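Local structure of transcriptional regulator, IclR family (Alicyclobacillus acidocaldarius subsp. acidocaldarius, 5TJJ) at residues L13-L21 and V48-V58; E93-M103 and R238-K249. The protein probably acts as a DNA-binding transcription factor of the IclR family, pairing a helix-turn-helix DNA-binding domain with a C-terminal GAF-like domain. All coordinates share one frame; numbering follows the deposited sequence.

Contact 1: residues L13-L21 and V48-V58; sequences LAARVLKLL and VLRTLEREDFV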
# COMPACT_ATOMS: atom_id res chain seq x y z
N LEU A 13 -7.12 2.53 18.17
CA LEU A 13 -8.49 2.79 17.67
C LEU A 13 -8.41 3.45 16.29
O LEU A 13 -9.19 3.14 15.41
CB LEU A 13 -9.28 3.66 18.67
CG LEU A 13 -10.69 4.10 18.26
CD1 LEU A 13 -11.62 2.91 18.13
CD2 LEU A 13 -11.26 5.12 19.24
N ALA A 14 -7.48 4.38 16.12
CA ALA A 14 -7.24 4.98 14.80
C ALA A 14 -7.02 3.87 13.76
O ALA A 14 -7.66 3.88 12.72
CB ALA A 14 -6.06 5.94 14.85
N ALA A 15 -6.17 2.91 14.09
CA ALA A 15 -5.89 1.79 13.21
C ALA A 15 -7.13 0.96 12.92
O ALA A 15 -7.34 0.58 11.77
CB ALA A 15 -4.81 0.91 13.80
N ARG A 16 -7.93 0.67 13.94
CA ARG A 16 -9.17 -0.09 13.75
C ARG A 16 -10.17 0.67 12.86
O ARG A 16 -10.86 0.08 12.03
CB ARG A 16 -9.85 -0.44 15.10
CG ARG A 16 -9.17 -1.51 15.94
CD ARG A 16 -9.92 -1.70 17.26
NE ARG A 16 -11.15 -2.49 17.08
CZ ARG A 16 -12.25 -2.45 17.84
NH1 ARG A 16 -12.34 -1.64 18.87
NH2 ARG A 16 -13.29 -3.23 17.55
N VAL A 17 -10.25 1.98 13.04
CA VAL A 17 -11.11 2.83 12.23
C VAL A 17 -10.69 2.72 10.76
O VAL A 17 -11.55 2.52 9.90
CB VAL A 17 -11.06 4.29 12.74
CG1 VAL A 17 -11.58 5.28 11.70
CG2 VAL A 17 -11.87 4.39 14.02
N LEU A 18 -9.39 2.82 10.50
CA LEU A 18 -8.92 2.79 9.12
C LEU A 18 -9.08 1.42 8.49
O LEU A 18 -9.42 1.32 7.30
CB LEU A 18 -7.48 3.26 9.03
CG LEU A 18 -7.26 4.71 9.45
CD1 LEU A 18 -5.77 5.00 9.56
CD2 LEU A 18 -7.92 5.66 8.46
N LYS A 19 -8.86 0.38 9.27
CA LYS A 19 -9.11 -0.98 8.79
C LYS A 19 -10.56 -1.20 8.43
O LYS A 19 -10.84 -1.87 7.46
CB LYS A 19 -8.62 -2.03 9.78
CG LYS A 19 -7.11 -2.07 9.83
CD LYS A 19 -6.53 -2.94 10.94
CE LYS A 19 -5.05 -2.61 11.07
NZ LYS A 19 -4.31 -3.58 11.91
N LEU A 20 -11.48 -0.62 9.20
CA LEU A 20 -12.91 -0.74 8.92
C LEU A 20 -13.32 -0.00 7.65
O LEU A 20 -14.05 -0.55 6.83
CB LEU A 20 -13.74 -0.21 10.09
CG LEU A 20 -15.25 -0.31 9.90
CD1 LEU A 20 -15.71 -1.76 9.96
CD2 LEU A 20 -15.99 0.50 10.95
N LEU A 21 -12.84 1.23 7.50
CA LEU A 21 -13.17 2.02 6.31
C LEU A 21 -12.60 1.49 4.99
O LEU A 21 -12.95 1.98 3.93
CB LEU A 21 -12.76 3.48 6.52
CG LEU A 21 -13.56 4.19 7.64
CD1 LEU A 21 -13.05 5.60 7.82
CD2 LEU A 21 -15.07 4.20 7.35
N VAL A 48 -11.04 10.92 17.39
CA VAL A 48 -10.04 10.22 16.59
C VAL A 48 -10.25 10.49 15.10
O VAL A 48 -9.31 10.88 14.39
CB VAL A 48 -10.11 8.72 16.89
CG1 VAL A 48 -9.37 7.88 15.85
CG2 VAL A 48 -9.59 8.46 18.30
N LEU A 49 -11.49 10.29 14.65
CA LEU A 49 -11.89 10.61 13.27
C LEU A 49 -11.54 12.03 12.85
O LEU A 49 -10.94 12.23 11.81
CB LEU A 49 -13.40 10.40 13.08
CG LEU A 49 -13.83 8.94 12.91
CD1 LEU A 49 -15.33 8.79 13.13
CD2 LEU A 49 -13.46 8.44 11.53
N ARG A 50 -11.91 13.01 13.66
CA ARG A 50 -11.61 14.39 13.32
C ARG A 50 -10.07 14.66 13.33
O ARG A 50 -9.57 15.45 12.55
CB ARG A 50 -12.38 15.37 14.23
CG ARG A 50 -13.82 15.65 13.78
CD ARG A 50 -14.60 16.47 14.82
NE ARG A 50 -15.65 17.38 14.30
CZ ARG A 50 -15.65 18.73 14.35
NH1 ARG A 50 -14.62 19.40 14.87
NH2 ARG A 50 -16.69 19.41 13.87
N THR A 51 -9.34 13.97 14.20
CA THR A 51 -7.88 14.09 14.25
C THR A 51 -7.27 13.51 12.97
O THR A 51 -6.42 14.15 12.35
CB THR A 51 -7.30 13.41 15.50
OG1 THR A 51 -7.96 13.94 16.64
CG2 THR A 51 -5.82 13.65 15.64
N LEU A 52 -7.75 12.33 12.57
CA LEU A 52 -7.35 11.71 11.31
C LEU A 52 -7.69 12.57 10.09
O LEU A 52 -6.89 12.68 9.16
CB LEU A 52 -7.98 10.30 11.15
CG LEU A 52 -7.58 9.20 12.14
CD1 LEU A 52 -8.40 7.94 11.94
CD2 LEU A 52 -6.12 8.85 12.07
N GLU A 53 -8.87 13.17 10.10
CA GLU A 53 -9.31 14.07 9.03
C GLU A 53 -8.40 15.29 8.88
O GLU A 53 -8.16 15.76 7.77
CB GLU A 53 -10.75 14.54 9.28
CG GLU A 53 -11.46 15.00 8.02
CD GLU A 53 -12.55 16.04 8.27
OE1 GLU A 53 -12.49 17.11 7.62
OE2 GLU A 53 -13.48 15.79 9.10
N ARG A 54 -7.89 15.79 10.00
CA ARG A 54 -7.04 16.97 10.01
C ARG A 54 -5.71 16.66 9.28
O ARG A 54 -5.18 17.50 8.56
CB ARG A 54 -6.87 17.48 11.46
CG ARG A 54 -6.36 18.89 11.62
CD ARG A 54 -4.84 18.92 11.85
NE ARG A 54 -4.26 20.27 12.00
CZ ARG A 54 -4.01 21.13 11.01
NH1 ARG A 54 -4.33 20.82 9.74
NH2 ARG A 54 -3.46 22.32 11.28
N GLU A 55 -5.22 15.43 9.43
CA GLU A 55 -4.00 14.99 8.77
C GLU A 55 -4.25 14.39 7.38
O GLU A 55 -3.29 13.93 6.75
CB GLU A 55 -3.26 13.96 9.65
CG GLU A 55 -3.02 14.36 11.12
CD GLU A 55 -1.76 15.22 11.36
OE1 GLU A 55 -1.07 15.64 10.38
OE2 GLU A 55 -1.45 15.48 12.57
N ASP A 56 -5.50 14.39 6.90
CA ASP A 56 -5.91 13.87 5.57
C ASP A 56 -5.79 12.31 5.45
O ASP A 56 -5.71 11.77 4.33
CB ASP A 56 -5.17 14.61 4.44
CG ASP A 56 -5.47 16.15 4.39
OD1 ASP A 56 -6.55 16.49 3.87
OD2 ASP A 56 -4.65 17.02 4.85
N PHE A 57 -5.78 11.60 6.58
CA PHE A 57 -5.83 10.14 6.61
C PHE A 57 -7.28 9.63 6.51
O PHE A 57 -7.51 8.46 6.16
CB PHE A 57 -5.22 9.60 7.91
CG PHE A 57 -3.71 9.62 7.96
CD1 PHE A 57 -2.93 10.49 7.19
CD2 PHE A 57 -3.05 8.82 8.88
CE1 PHE A 57 -1.54 10.50 7.30
CE2 PHE A 57 -1.65 8.83 8.99
CZ PHE A 57 -0.89 9.66 8.20
N VAL A 58 -8.25 10.50 6.81
CA VAL A 58 -9.69 10.24 6.65
C VAL A 58 -10.30 11.43 5.92
O VAL A 58 -9.78 12.54 6.04
CB VAL A 58 -10.36 10.03 8.04
CG1 VAL A 58 -11.86 10.29 8.01
CG2 VAL A 58 -10.06 8.61 8.55
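A14 lets helix 13-21 come close to helix 42-54: a side chain of one methyl suits this place because V48 CG1 reaches down to A14 CA, 3.7 Å away, and A14 CB lies 4.0 Å from L52 CD2. The rest of the helix-helix contact is branched aliphatic. L13 reaches V48 CG2 with CD2, while V17 meets L49: with CG1 anti to the backbone N (chi1 163°), V17 CG1 comes to 3.7 Å from L49 CD2. The V17 and L52 side chains run past each other in opposite directions, with L52 CD1 near the same V17 CG1. The two short helical segments cross steeply, at -76°, with their axes 10.3 Å apart, so they touch over a short length, inside the winged helix-turn-helix domain of the IclR family, where L38 of helix 31-38 adds to the core beside L13 and V17.

A second group of contacts comes from the turn after helix 42-54. D56, with positive phi, ends that helix in a Schellman motif, and the chain swings back so that V58 faces helix 13-21. L18 CD2 lies 3.6 Å from V58 CG2 and touches the backbone carbonyl F57 O. L21 CD1 is 4.3 Å from V58 CG2, and L69 of the wing strand 66-69 packs against both leucines.

Contact 2: residues E93-M103 and R238-K249; sequences ELHQVAAHTGM and RAVKALKESAAK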
# COMPACT_ATOMS: atom_id res chain seq x y z
N GLU A 93 8.74 -12.77 7.48
CA GLU A 93 7.93 -13.56 8.39
C GLU A 93 8.29 -15.07 8.27
O GLU A 93 8.22 -15.80 9.25
CB GLU A 93 6.45 -13.26 8.11
CG GLU A 93 5.49 -13.67 9.20
CD GLU A 93 5.44 -12.77 10.42
OE1 GLU A 93 5.78 -11.56 10.33
OE2 GLU A 93 5.04 -13.30 11.49
N LEU A 94 8.69 -15.54 7.08
CA LEU A 94 9.16 -16.92 6.94
C LEU A 94 10.40 -17.23 7.75
O LEU A 94 10.54 -18.34 8.23
CB LEU A 94 9.46 -17.29 5.49
CG LEU A 94 8.32 -17.51 4.51
CD1 LEU A 94 8.90 -18.04 3.21
CD2 LEU A 94 7.27 -18.46 5.07
N HIS A 95 11.31 -16.26 7.86
CA HIS A 95 12.48 -16.42 8.72
C HIS A 95 12.10 -16.53 10.18
O HIS A 95 12.74 -17.29 10.91
CB HIS A 95 13.50 -15.31 8.53
CG HIS A 95 14.27 -15.41 7.26
ND1 HIS A 95 13.80 -14.94 6.05
CD2 HIS A 95 15.50 -15.93 7.00
CE1 HIS A 95 14.70 -15.16 5.10
NE2 HIS A 95 15.74 -15.75 5.65
N GLN A 96 11.05 -15.84 10.60
CA GLN A 96 10.54 -15.99 11.98
C GLN A 96 10.02 -17.42 12.23
O GLN A 96 10.23 -18.00 13.30
CB GLN A 96 9.38 -15.04 12.27
CG GLN A 96 9.63 -13.56 12.04
CD GLN A 96 10.40 -12.89 13.15
OE1 GLN A 96 11.27 -13.50 13.77
NE2 GLN A 96 10.08 -11.63 13.40
N VAL A 97 9.31 -17.94 11.25
CA VAL A 97 8.71 -19.27 11.29
C VAL A 97 9.79 -20.33 11.36
O VAL A 97 9.70 -21.26 12.17
CB VAL A 97 7.82 -19.53 10.05
CG1 VAL A 97 7.39 -20.98 9.98
CG2 VAL A 97 6.59 -18.64 10.08
N ALA A 98 10.80 -20.20 10.49
CA ALA A 98 11.97 -21.05 10.51
C ALA A 98 12.71 -21.02 11.87
O ALA A 98 13.11 -22.08 12.37
CB ALA A 98 12.91 -20.66 9.39
N ALA A 99 12.83 -19.84 12.46
CA ALA A 99 13.47 -19.67 13.76
C ALA A 99 12.69 -20.33 14.88
O ALA A 99 13.27 -20.96 15.71
CB ALA A 99 13.71 -18.20 14.07
N HIS A 100 11.37 -20.16 14.88
CA HIS A 100 10.50 -20.72 15.93
C HIS A 100 10.33 -22.23 15.77
O HIS A 100 10.33 -22.94 16.76
CB HIS A 100 9.16 -20.00 15.92
CG HIS A 100 8.25 -20.37 17.06
ND1 HIS A 100 8.70 -20.54 18.36
CD2 HIS A 100 6.91 -20.58 17.10
CE1 HIS A 100 7.68 -20.86 19.14
NE2 HIS A 100 6.58 -20.89 18.40
N THR A 101 10.22 -22.72 14.53
CA THR A 101 10.05 -24.18 14.26
C THR A 101 11.34 -25.03 14.14
O THR A 101 11.28 -26.23 14.35
CB THR A 101 9.19 -24.45 13.01
OG1 THR A 101 9.83 -23.95 11.83
CG2 THR A 101 7.84 -23.80 13.15
N GLY A 102 12.48 -24.42 13.79
CA GLY A 102 13.67 -25.18 13.35
C GLY A 102 13.47 -25.94 12.03
O GLY A 102 14.14 -26.93 11.77
N MSE A 103 12.53 -25.48 11.19
CA MSE A 103 12.20 -26.11 9.91
C MSE A 103 12.49 -25.16 8.80
O MSE A 103 12.58 -23.94 9.01
CB MSE A 103 10.72 -26.49 9.85
CG MSE A 103 10.42 -27.54 10.90
SE MSE A 103 8.51 -28.07 10.90
CE MSE A 103 8.48 -29.32 12.43
N ARG A 238 3.36 -27.27 16.68
CA ARG A 238 4.03 -25.97 16.80
C ARG A 238 4.13 -25.24 15.47
O ARG A 238 3.99 -24.02 15.41
CB ARG A 238 5.43 -26.12 17.42
CG ARG A 238 6.05 -24.80 17.88
CD ARG A 238 7.53 -24.91 18.19
NE ARG A 238 7.79 -25.66 19.42
CZ ARG A 238 8.31 -26.90 19.50
NH1 ARG A 238 8.68 -27.58 18.41
NH2 ARG A 238 8.48 -27.45 20.71
N ALA A 239 4.37 -25.97 14.40
CA ALA A 239 4.54 -25.38 13.09
C ALA A 239 3.22 -24.87 12.51
O ALA A 239 3.16 -23.82 11.85
CB ALA A 239 5.19 -26.40 12.19
N VAL A 240 2.15 -25.61 12.75
CA VAL A 240 0.80 -25.20 12.38
C VAL A 240 0.48 -23.86 13.03
O VAL A 240 -0.00 -22.95 12.37
CB VAL A 240 -0.25 -26.26 12.79
CG1 VAL A 240 -1.69 -25.73 12.67
CG2 VAL A 240 -0.07 -27.49 11.92
N LYS A 241 0.79 -23.75 14.31
CA LYS A 241 0.49 -22.54 15.07
C LYS A 241 1.34 -21.34 14.58
O LYS A 241 0.81 -20.24 14.44
CB LYS A 241 0.65 -22.81 16.57
CG LYS A 241 -0.06 -21.80 17.48
CD LYS A 241 0.24 -22.05 18.97
CE LYS A 241 0.47 -20.74 19.72
NZ LYS A 241 0.83 -21.03 21.13
N ALA A 242 2.60 -21.57 14.23
CA ALA A 242 3.47 -20.50 13.70
C ALA A 242 3.07 -20.09 12.26
O ALA A 242 2.88 -18.92 11.98
CB ALA A 242 4.94 -20.93 13.78
N LEU A 243 2.89 -21.07 11.38
CA LEU A 243 2.36 -20.83 10.04
C LEU A 243 1.03 -20.08 10.01
O LEU A 243 0.86 -19.19 9.19
CB LEU A 243 2.21 -22.15 9.27
CG LEU A 243 3.56 -22.77 8.91
CD1 LEU A 243 3.36 -24.22 8.54
CD2 LEU A 243 4.26 -21.98 7.80
N LYS A 244 0.09 -20.45 10.88
CA LYS A 244 -1.17 -19.70 10.98
C LYS A 244 -1.04 -18.27 11.47
O LYS A 244 -1.71 -17.40 10.94
CB LYS A 244 -2.20 -20.42 11.84
CG LYS A 244 -2.93 -21.50 11.08
CD LYS A 244 -3.86 -22.26 12.02
CE LYS A 244 -4.89 -23.06 11.23
NZ LYS A 244 -5.97 -23.50 12.16
N GLU A 245 -0.20 -18.03 12.49
CA GLU A 245 0.07 -16.66 12.92
C GLU A 245 0.66 -15.82 11.78
O GLU A 245 0.22 -14.69 11.54
CB GLU A 245 0.97 -16.61 14.15
CG GLU A 245 0.25 -17.07 15.41
CD GLU A 245 1.17 -17.29 16.62
OE1 GLU A 245 2.21 -16.60 16.71
OE2 GLU A 245 0.84 -18.15 17.48
N SER A 246 1.61 -16.41 11.04
CA SER A 246 2.20 -15.75 9.90
C SER A 246 1.23 -15.59 8.75
O SER A 246 1.23 -14.56 8.11
CB SER A 246 3.45 -16.48 9.43
OG SER A 246 4.47 -16.29 10.38
N ALA A 247 0.41 -16.59 8.47
CA ALA A 247 -0.48 -16.53 7.31
C ALA A 247 -1.62 -15.51 7.51
O ALA A 247 -2.03 -14.82 6.58
CB ALA A 247 -1.02 -17.91 6.97
N ALA A 248 -2.08 -15.39 8.75
CA ALA A 248 -3.03 -14.36 9.13
C ALA A 248 -2.47 -12.98 8.82
O ALA A 248 -3.18 -12.15 8.26
CB ALA A 248 -3.38 -14.48 10.61
N LYS A 249 -1.21 -12.74 9.18
CA LYS A 249 -0.58 -11.42 8.90
C LYS A 249 -0.43 -11.11 7.41
O LYS A 249 -0.89 -10.09 6.94
CB LYS A 249 0.78 -11.31 9.58
CG LYS A 249 0.68 -11.25 11.10
CD LYS A 249 2.06 -11.33 11.72
CE LYS A 249 1.96 -11.37 13.23
NZ LYS A 249 3.20 -10.85 13.90
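S246 and E93 form the polar end of this interface: S246 OG donates to E93 OE2 at 3.2 Å, on the anti lone pair of that oxygen, away from OE1. K249 crosses the glutamate at about a right angle, K249 CD lying 3.6 Å from E93 OE2, and its NZ makes a long salt bridge to the same oxygen. Replacing E93 with an alanine would probably leave S246 OG without this acceptor and K249 without its nearby opposite charge.

Next to this end the contact turns apolar. V97 sets CG1 against L243 CD2, with CG2 beside S246; farther along, the T101 methyl CG2 rests 3.7 Å from A239 CA, and the selenium of selenomethionine M103 touches A239 CB. At the other, more exposed end R238 CD lies over one face of the H100 ring in a CH-pi contact, 4.3 Å from the ring centroid, while A242, short enough for a close approach, presents CB to the ring's edge.

Behind T101 is its anchor: chi1 of 64° turns T101 OG1 back to V97 O, 2.7 Å away, while T101 N reaches that carbonyl from the opposite face. OG1 also accepts from M103 N, an ST turn at the helix end, where G102 takes positive phi. R238 is steadied by a salt bridge to D235.

The helices run nearly antiparallel (164°) along one side of the six-stranded sheet of the GAF-like domain, V97 resting on C224 and L243 on L222 of strand 218-227, with L243 also on V209 of strand 204-212.

How the contacts relate
Contact 1 belongs to the helix-turn-helix domain and contact 2 to the C-terminal GAF-like domain, so each joins helices within its own module. Their centres lie 31 Å apart; the nearest atoms are about 9 Å apart and do not touch. Along the chain contact 1 closes before contact 2 opens, and helix 73-83 intervenes, with L73 and L76 packing on contact 1. The second subunit reaches contact 1, where K19 and E55 pair with E55 and K19 of that other chain. In contact 2 a glycerol, probably from the crystallisation liquor, lies about 4 Å from the M103 side chain; such molecules can mark pockets, but no ligand role is assigned here.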